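Local coordinates for protein CopC (Methylosinus trichosporium OB3b, PDB 5ICU) that binds copper(II) and probably serves in periplasmic copper homeostasis as a cupredoxin-like protein of the CopC family, at residues A[77-80]-A[86-89]. Sequence-based numbering, arbitrary orientation.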
loop_
_atom_site.group_PDB
_atom_site.type_symbol
_atom_site.label_atom_id
_atom_site.label_comp_id
_atom_site.label_asym_id
_atom_site.label_seq_id
_atom_site.Cartn_x
_atom_site.Cartn_y
_atom_site.Cartn_z
ATOM N N PHE A 77 -3.823 -4.992 -2.337
ATOM C CA PHE A 77 -3.622 -4.440 -3.680
ATOM C C PHE A 77 -4.107 -5.404 -4.726
ATOM O O PHE A 77 -4.014 -6.596 -4.554
ATOM C CB PHE A 77 -2.187 -3.976 -3.921
ATOM C CG PHE A 77 -1.165 -5.043 -3.712
ATOM C CD1 PHE A 77 -0.597 -5.217 -2.453
ATOM C CD2 PHE A 77 -0.744 -5.910 -4.734
ATOM C CE1 PHE A 77 0.320 -6.208 -2.202
ATOM C CE2 PHE A 77 0.199 -6.900 -4.486
ATOM C CZ PHE A 77 0.697 -7.061 -3.214
ATOM N N ARG A 78 -4.585 -4.836 -5.835
ATOM C CA ARG A 78 -5.041 -5.641 -6.940
ATOM C C ARG A 78 -4.685 -4.860 -8.193
ATOM O O ARG A 78 -5.303 -3.814 -8.474
ATOM C CB ARG A 78 -6.529 -5.851 -6.789
ATOM C CG ARG A 78 -7.095 -6.975 -7.751
ATOM C CD ARG A 78 -8.496 -7.429 -7.365
ATOM N NE ARG A 78 -9.008 -8.442 -8.299
ATOM C CZ ARG A 78 -9.553 -8.195 -9.489
ATOM N NH1 ARG A 78 -9.694 -6.970 -9.934
ATOM N NH2 ARG A 78 -9.958 -9.209 -10.260
ATOM N N VAL A 79 -3.634 -5.299 -8.885
ATOM C CA VAL A 79 -3.025 -4.520 -9.944
ATOM C C VAL A 79 -3.188 -5.216 -11.271
ATOM O O VAL A 79 -3.238 -6.446 -11.332
ATOM C CB VAL A 79 -1.522 -4.227 -9.653
ATOM C CG1 VAL A 79 -1.381 -3.503 -8.311
ATOM C CG2 VAL A 79 -0.666 -5.487 -9.674
ATOM N N LEU A 80 -3.231 -4.404 -12.323
ATOM C CA LEU A 80 -3.195 -4.939 -13.707
ATOM C C LEU A 80 -1.777 -4.816 -14.221
ATOM O O LEU A 80 -1.265 -3.726 -14.363
ATOM C CB LEU A 80 -4.189 -4.194 -14.610
ATOM C CG LEU A 80 -4.232 -4.747 -16.050
ATOM C CD1 LEU A 80 -4.643 -6.173 -16.123
ATOM C CD2 LEU A 80 -5.101 -3.873 -16.885
ATOM N N ILE A 86 -3.620 -10.096 -13.873
ATOM C CA ILE A 86 -3.997 -9.476 -12.607
ATOM C C ILE A 86 -3.242 -10.143 -11.465
ATOM O O ILE A 86 -3.136 -11.367 -11.408
ATOM C CB ILE A 86 -5.518 -9.605 -12.387
ATOM C CG1 ILE A 86 -6.273 -8.954 -13.544
ATOM C CG2 ILE A 86 -5.926 -9.027 -11.041
ATOM C CD1 ILE A 86 -7.717 -9.381 -13.631
ATOM N N VAL A 87 -2.737 -9.307 -10.560
ATOM C CA VAL A 87 -2.051 -9.737 -9.355
ATOM C C VAL A 87 -2.731 -9.117 -8.122
ATOM O O VAL A 87 -2.901 -7.887 -8.049
ATOM C CB VAL A 87 -0.561 -9.351 -9.392
ATOM C CG1 VAL A 87 0.106 -9.591 -8.052
ATOM C CG2 VAL A 87 0.169 -10.081 -10.527
ATOM N N GLU A 88 -3.103 -9.954 -7.161
ATOM C CA GLU A 88 -3.553 -9.527 -5.853
ATOM C C GLU A 88 -2.544 -9.864 -4.791
ATOM O O GLU A 88 -1.866 -10.897 -4.861
ATOM C CB GLU A 88 -4.899 -10.154 -5.471
ATOM C CG GLU A 88 -4.895 -11.650 -5.210
ATOM C CD GLU A 88 -4.463 -12.146 -3.853
ATOM O OE1 GLU A 88 -4.501 -11.452 -2.868
ATOM O OE2 GLU A 88 -4.175 -13.395 -3.747
ATOM N N GLY A 89 -2.483 -9.017 -3.752
ATOM C CA GLY A 89 -1.719 -9.387 -2.559
ATOM C C GLY A 89 -2.136 -8.471 -1.425
ATOM O O GLY A 89 -3.034 -7.647 -1.536
#
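The Phe77 ring lies with one face over the backbone of Gly89, whose CA sits 3.8 Å from the ring centroid in a CH-pi contact, 25° off the ring normal. Phe77 CG stands between the backbone N and the carbonyl carbon (chi1 57°), which swings the ring across to the partner strand; Gly89, having no side chain, lets it lie this close. With an alanine at Phe77, the Gly89 backbone would probably lose its aromatic cover and a gap would open toward Leu24. Paired antiparallel, Phe77 and Gly89 exchange two backbone hydrogen bonds, as do Val79 and Val87, where Val79 N reaches Val87 O at 2.8 Å. Beside this pair, Val79 CG2 meets Val87 CB at 3.9 Å, the two valines side by side on the same side of the sheet as Phe77. On the other side, the extended Arg78 chain carries its guanidinium over Ile86; Ile86 CG2 lies 4.0 Å from Arg78 CZ, over the centre of the guanidinium plane, while Leu80 CD1 touches Ile86 CG1. The pairing forms the end of the hairpin of strands 71-80 and 86-95, whose connecting loop carries the copper ligands Asp83 and His85; Phe77 and Val79 face strand 21-26 of the opposing sheet.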